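PDB 3W56: C2 domain protein from Scophthalmus maximus, which binds calcium ions through a C2 domain and probably associates with phospholipid membranes in a calcium-dependent way. Local coordinates for residues L24-L29 with L84-H89; V108-H113 with M126-V131. All blocks are in the same frame, centred on the assembly; numbering follows the deposited sequence.

Contact 1. Residues L24-L29 with L84-H89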
loop_
_atom_site.group_PDB
_atom_site.type_symbol
_atom_site.label_atom_id
_atom_site.label_comp_id
_atom_site.label_asym_id
_atom_site.label_seq_id
_atom_site.Cartn_x
_atom_site.Cartn_y
_atom_site.Cartn_z
ATOM N N LEU A 24 -11.489 -3.192 7.942
ATOM C CA LEU A 24 -10.740 -3.157 6.692
ATOM C C LEU A 24 -9.556 -4.117 6.819
ATOM O O LEU A 24 -8.786 -4.045 7.782
ATOM C CB LEU A 24 -10.242 -1.733 6.402
ATOM C CG LEU A 24 -9.365 -1.668 5.153
ATOM C CD1 LEU A 24 -10.233 -1.897 3.900
ATOM C CD2 LEU A 24 -8.647 -0.275 5.129
ATOM N N ARG A 25 -9.404 -5.004 5.818
ATOM C CA ARG A 25 -8.198 -5.816 5.658
ATOM C C ARG A 25 -7.523 -5.488 4.309
ATOM O O ARG A 25 -8.166 -5.522 3.251
ATOM C CB ARG A 25 -8.518 -7.298 5.791
ATOM C CG ARG A 25 -7.283 -8.153 5.608
ATOM C CD ARG A 25 -7.763 -9.552 5.361
ATOM N NE ARG A 25 -6.638 -10.405 5.057
ATOM C CZ ARG A 25 -6.751 -11.452 4.282
ATOM N NH1 ARG A 25 -5.682 -12.210 4.066
ATOM N NH2 ARG A 25 -7.950 -11.726 3.743
ATOM N N LEU A 26 -6.284 -5.020 4.412
ATOM C CA LEU A 26 -5.504 -4.678 3.211
ATOM C C LEU A 26 -4.471 -5.783 3.092
ATOM O O LEU A 26 -3.823 -6.160 4.103
ATOM C CB LEU A 26 -4.848 -3.359 3.386
ATOM C CG LEU A 26 -3.830 -2.989 2.279
ATOM C CD1 LEU A 26 -4.575 -2.708 0.959
ATOM C CD2 LEU A 26 -3.097 -1.816 2.733
ATOM N N TYR A 27 -4.294 -6.355 1.908
ATOM C CA TYR A 27 -3.450 -7.548 1.779
ATOM C C TYR A 27 -3.048 -7.762 0.366
ATOM O O TYR A 27 -3.503 -6.995 -0.532
ATOM C CB TYR A 27 -4.138 -8.777 2.373
ATOM C CG TYR A 27 -5.508 -9.134 1.777
ATOM C CD1 TYR A 27 -5.692 -10.291 0.984
ATOM C CD2 TYR A 27 -6.599 -8.371 2.056
ATOM C CE1 TYR A 27 -6.987 -10.644 0.439
ATOM C CE2 TYR A 27 -7.896 -8.671 1.559
ATOM C CZ TYR A 27 -8.088 -9.810 0.736
ATOM O OH TYR A 27 -9.331 -10.124 0.297
ATOM N N ASN A 28 -2.171 -8.737 0.163
ATOM C CA ASN A 28 -1.664 -9.080 -1.193
ATOM C C ASN A 28 -1.011 -7.908 -1.896
ATOM O O ASN A 28 -1.138 -7.762 -3.127
ATOM C CB ASN A 28 -2.730 -9.799 -2.087
ATOM C CG ASN A 28 -3.161 -11.149 -1.479
ATOM O OD1 ASN A 28 -2.550 -11.611 -0.455
ATOM N ND2 ASN A 28 -4.245 -11.709 -1.978
ATOM N N LEU A 29 -0.253 -7.090 -1.158
ATOM C CA LEU A 29 0.567 -6.054 -1.725
ATOM C C LEU A 29 1.735 -6.587 -2.550
ATOM O O LEU A 29 2.529 -7.430 -2.132
ATOM C CB LEU A 29 1.080 -5.132 -0.615
ATOM C CG LEU A 29 0.024 -4.492 0.227
ATOM C CD1 LEU A 29 0.828 -4.006 1.513
ATOM C CD2 LEU A 29 -0.445 -3.345 -0.528
ATOM N N LEU A 84 -8.799 5.036 1.726
ATOM C CA LEU A 84 -7.617 4.158 1.803
ATOM C C LEU A 84 -6.533 4.851 0.992
ATOM O O LEU A 84 -6.711 5.154 -0.179
ATOM C CB LEU A 84 -7.916 2.705 1.274
ATOM C CG LEU A 84 -6.678 1.818 1.064
ATOM C CD1 LEU A 84 -6.093 1.355 2.410
ATOM C CD2 LEU A 84 -7.038 0.593 0.203
ATOM N N ARG A 85 -5.434 5.189 1.641
ATOM C CA ARG A 85 -4.297 5.786 0.981
ATOM C C ARG A 85 -3.026 4.912 1.152
ATOM O O ARG A 85 -2.607 4.496 2.283
ATOM C CB ARG A 85 -4.091 7.220 1.567
ATOM C CG ARG A 85 -2.806 7.847 1.182
ATOM C CD ARG A 85 -2.570 9.077 2.051
ATOM N NE ARG A 85 -1.335 9.772 1.704
ATOM C CZ ARG A 85 -1.264 10.762 0.815
ATOM N NH1 ARG A 85 -2.365 11.162 0.179
ATOM N NH2 ARG A 85 -0.096 11.373 0.565
ATOM N N LEU A 86 -2.389 4.672 0.021
ATOM C CA LEU A 86 -1.234 3.794 -0.054
ATOM C C LEU A 86 -0.112 4.617 -0.603
ATOM O O LEU A 86 -0.223 5.264 -1.620
ATOM C CB LEU A 86 -1.512 2.569 -0.932
ATOM C CG LEU A 86 -2.652 1.682 -0.482
ATOM C CD1 LEU A 86 -2.782 0.396 -1.362
ATOM C CD2 LEU A 86 -2.535 1.214 0.937
ATOM N N GLU A 87 0.995 4.613 0.104
ATOM C CA GLU A 87 2.156 5.235 -0.462
ATOM C C GLU A 87 3.245 4.187 -0.604
ATOM O O GLU A 87 3.533 3.446 0.362
ATOM C CB GLU A 87 2.621 6.401 0.401
ATOM C CG GLU A 87 1.543 7.397 0.716
ATOM C CD GLU A 87 2.002 8.412 1.729
ATOM O OE1 GLU A 87 3.189 8.337 2.128
ATOM O OE2 GLU A 87 1.162 9.245 2.148
ATOM N N VAL A 88 3.882 4.191 -1.764
ATOM C CA VAL A 88 5.048 3.351 -2.012
ATOM C C VAL A 88 6.303 4.223 -1.886
ATOM O O VAL A 88 6.435 5.250 -2.572
ATOM C CB VAL A 88 4.972 2.673 -3.370
ATOM C CG1 VAL A 88 6.269 1.931 -3.646
ATOM C CG2 VAL A 88 3.733 1.730 -3.413
ATOM N N HIS A 89 7.215 3.817 -1.021
ATOM C CA HIS A 89 8.481 4.564 -0.822
ATOM C C HIS A 89 9.697 3.732 -1.081
ATOM O O HIS A 89 9.682 2.501 -1.010
ATOM C CB HIS A 89 8.610 5.081 0.598
ATOM C CG HIS A 89 7.558 6.053 0.978
ATOM N ND1 HIS A 89 7.801 7.416 1.096
ATOM C CD2 HIS A 89 6.256 5.875 1.291
ATOM C CE1 HIS A 89 6.684 8.022 1.456
ATOM N NE2 HIS A 89 5.730 7.107 1.591
#

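Contact 2. Residues V108-H113 with M126-V131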
loop_
_atom_site.group_PDB
_atom_site.type_symbol
_atom_site.label_atom_id
_atom_site.label_comp_id
_atom_site.label_asym_id
_atom_site.label_seq_id
_atom_site.Cartn_x
_atom_site.Cartn_y
_atom_site.Cartn_z
ATOM N N VAL A 108 -17.855 -1.743 0.671
ATOM C CA VAL A 108 -18.045 -3.076 1.260
ATOM C C VAL A 108 -17.679 -4.151 0.220
ATOM O O VAL A 108 -17.853 -3.958 -0.982
ATOM C CB VAL A 108 -19.503 -3.299 1.737
ATOM C CG1 VAL A 108 -19.641 -4.633 2.459
ATOM C CG2 VAL A 108 -19.920 -2.163 2.656
ATOM N N GLY A 109 -17.182 -5.279 0.706
ATOM C CA GLY A 109 -16.812 -6.381 -0.161
ATOM C C GLY A 109 -15.321 -6.562 -0.366
ATOM O O GLY A 109 -14.496 -5.951 0.307
ATOM N N THR A 110 -14.972 -7.417 -1.318
ATOM C CA THR A 110 -13.572 -7.720 -1.577
ATOM C C THR A 110 -13.213 -7.180 -2.963
ATOM O O THR A 110 -13.945 -7.391 -3.944
ATOM C CB THR A 110 -13.310 -9.218 -1.445
ATOM O OG1 THR A 110 -13.461 -9.580 -0.071
ATOM C CG2 THR A 110 -11.871 -9.582 -1.865
ATOM N N HIS A 111 -12.086 -6.475 -3.047
ATOM C CA HIS A 111 -11.744 -5.710 -4.289
ATOM C C HIS A 111 -10.278 -5.905 -4.622
ATOM O O HIS A 111 -9.434 -5.922 -3.720
ATOM C CB HIS A 111 -12.026 -4.210 -4.068
ATOM C CG HIS A 111 -13.434 -3.964 -3.649
ATOM N ND1 HIS A 111 -14.481 -3.939 -4.555
ATOM C CD2 HIS A 111 -13.991 -3.869 -2.419
ATOM C CE1 HIS A 111 -15.617 -3.790 -3.896
ATOM N NE2 HIS A 111 -15.345 -3.745 -2.601
ATOM N N GLU A 112 -9.965 -6.089 -5.905
ATOM C CA GLU A 112 -8.592 -6.089 -6.369
ATOM C C GLU A 112 -8.365 -4.801 -7.112
ATOM O O GLU A 112 -9.190 -4.369 -7.973
ATOM C CB GLU A 112 -8.306 -7.261 -7.298
ATOM C CG GLU A 112 -8.628 -8.612 -6.714
ATOM C CD GLU A 112 -8.646 -9.688 -7.796
ATOM O OE1 GLU A 112 -7.651 -9.744 -8.565
ATOM O OE2 GLU A 112 -9.648 -10.430 -7.898
ATOM N N HIS A 113 -7.242 -4.171 -6.825
ATOM C CA HIS A 113 -6.910 -2.892 -7.442
ATOM C C HIS A 113 -5.475 -2.725 -7.870
ATOM O O HIS A 113 -4.569 -3.435 -7.435
ATOM C CB HIS A 113 -7.273 -1.707 -6.494
ATOM C CG HIS A 113 -8.750 -1.517 -6.301
ATOM N ND1 HIS A 113 -9.569 -1.084 -7.334
ATOM C CD2 HIS A 113 -9.559 -1.694 -5.224
ATOM C CE1 HIS A 113 -10.817 -1.030 -6.896
ATOM N NE2 HIS A 113 -10.835 -1.391 -5.617
ATOM N N MET A 126 -5.223 -5.870 -2.588
ATOM C CA MET A 126 -6.571 -6.301 -2.408
ATOM C C MET A 126 -7.012 -5.681 -1.101
ATOM O O MET A 126 -6.200 -5.421 -0.203
ATOM C CB MET A 126 -6.701 -7.825 -2.312
ATOM C CG MET A 126 -6.517 -8.418 -3.662
ATOM S SD MET A 126 -6.864 -10.168 -3.595
ATOM C CE MET A 126 -8.603 -10.191 -3.120
ATOM N N TYR A 127 -8.303 -5.450 -1.021
ATOM C CA TYR A 127 -8.838 -5.192 0.335
ATOM C C TYR A 127 -10.186 -5.775 0.482
ATOM O O TYR A 127 -10.928 -5.979 -0.478
ATOM C CB TYR A 127 -8.824 -3.678 0.673
ATOM C CG TYR A 127 -9.957 -2.923 0.039
ATOM C CD1 TYR A 127 -11.204 -2.812 0.678
ATOM C CD2 TYR A 127 -9.800 -2.320 -1.209
ATOM C CE1 TYR A 127 -12.261 -2.091 0.055
ATOM C CE2 TYR A 127 -10.813 -1.614 -1.814
ATOM C CZ TYR A 127 -12.044 -1.511 -1.174
ATOM O OH TYR A 127 -13.033 -0.803 -1.845
ATOM N N THR A 128 -10.522 -6.091 1.728
ATOM C CA THR A 128 -11.853 -6.549 2.108
ATOM C C THR A 128 -12.430 -5.607 3.182
ATOM O O THR A 128 -11.778 -5.379 4.207
ATOM C CB THR A 128 -11.796 -7.999 2.634
ATOM O OG1 THR A 128 -11.524 -8.885 1.523
ATOM C CG2 THR A 128 -13.152 -8.400 3.197
ATOM N N LEU A 129 -13.611 -5.035 2.919
ATOM C CA LEU A 129 -14.331 -4.278 3.936
ATOM C C LEU A 129 -15.581 -5.070 4.315
ATOM O O LEU A 129 -16.459 -5.363 3.482
ATOM C CB LEU A 129 -14.689 -2.889 3.431
ATOM C CG LEU A 129 -15.409 -1.969 4.440
ATOM C CD1 LEU A 129 -14.515 -1.548 5.558
ATOM C CD2 LEU A 129 -15.835 -0.775 3.594
ATOM N N SER A 130 -15.630 -5.422 5.597
ATOM C CA SER A 130 -16.587 -6.390 6.065
ATOM C C SER A 130 -17.208 -5.922 7.378
ATOM O O SER A 130 -16.612 -5.129 8.136
ATOM C CB SER A 130 -15.872 -7.722 6.327
ATOM O OG SER A 130 -14.864 -7.510 7.310
ATOM N N VAL A 131 -18.399 -6.465 7.617
ATOM C CA VAL A 131 -19.152 -6.372 8.874
ATOM C C VAL A 131 -20.148 -5.229 8.776
ATOM O O VAL A 131 -21.046 -5.278 7.928
ATOM C CB VAL A 131 -18.266 -6.299 10.156
ATOM C CG1 VAL A 131 -19.138 -6.130 11.382
ATOM C CG2 VAL A 131 -17.407 -7.553 10.299
HETATM O O HOH W 1 -13.140 -0.645 -4.385
#

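Contact 1. Residues L24-L29 with L84-H89
Leu-26 and Leu-86 make the closest touch, CD2 to CD2 at 3.6 Å, their side chains sliding past each other in opposite directions. CG of Leu-26 is anti to its backbone N (chi1 171°) and that of Leu-86 anti to its carbonyl carbon, which brings each CG toward the other. The other branch of Leu-26 is occupied too: its CD1 lies 4.2 Å from CD2 of Leu-84. Leu-84 thereby sits between two neighbours, because its CD1 also meets CD2 of Leu-24 at 4.1 Å, where the two side chains cross at about a right angle. Leu-29 adds a looser touch through CD2, 4.5 Å from CD1 of Leu-86. Leucine suits the buried places of Leu-26, Leu-84 and Leu-86, where its forked end meets two partners. Around this first shell, Val-48 and Phe-73 also pack on Leu-26, and Ile-106 on Leu-84. Arg-85, Glu-87 and His-89 turn to the other side of strand 84-89: Arg-85 grips OE2 of Glu-87 side-on with NE and NH2, while His-89 NE2 gives a hydrogen bond to Glu-87 OE1 at 2.9 Å. The strand axes, 10.7 Å apart and crossed at -31°, are those of two sheets packed face to face, the beta-sandwich core of a C2 domain.

Contact 2. Residues V108-H113 with M126-V131
Met-126 lies beside Glu-112, CG to CG at 3.7 Å and pointing the same way, while its bent end brings CE to CG2 of Thr-110; the flexible thioether can follow both. Tyr-127, on the other face of the sheet, offers a flat ring to two histidines and a hydroxyl that is hydrogen-bonded to Lys-107 N. Its CG sits between the backbone N and the carbonyl carbon (chi1 79°), and its ring passes obliquely by His-111, planes at 33°, with CZ 3.3 Å from His-111 CD2. His-113 meets the same ring rim to rim, and a water joins His-113 NE2 to Tyr-127 OH. An alanine in place of Tyr-127 would probably leave the two histidine rings without their shared aromatic neighbour and Lys-107 N without its hydroxyl partner. Paired backbone bonds join Tyr-127 with His-111 and Leu-129 with Gly-109, making this an antiparallel beta hairpin at the edge of one sandwich sheet. Between those pairs, the small Thr-128 and Thr-110 suit a close non-hydrogen-bonded pair, their OG1 atoms hydrogen-bonded at 2.6 Å. Leu-129 follows on the tyrosine's face, CD2 reaching Val-108 N at 3.7 Å; opposite it, Gly-109 has backbone angles that would jam a CB against the preceding carbonyl oxygen.

Contact 1 ties the two sheets of the sandwich together through its core, whereas contact 2 joins neighbouring strands within one of them; their centres lie about 12 Å apart. Strands 22-32 and 122-130 are adjacent in that sheet, so the contacts meet directly. Arg-25 O is 2.9 Å from Thr-128 N, a backbone hydrogen bond, and Tyr-27 OH is hydrogen-bonded to Thr-128 OG1 at 2.8 Å. On the core side, CD1 of Leu-26 packs 3.4 Å from Met-126 O. Both contacts lie away from the calcium-binding residues, among them Asp-43, Asp-90 and Asp-92; strand 83-90, which carries 84-89, nevertheless runs on to Asp-90.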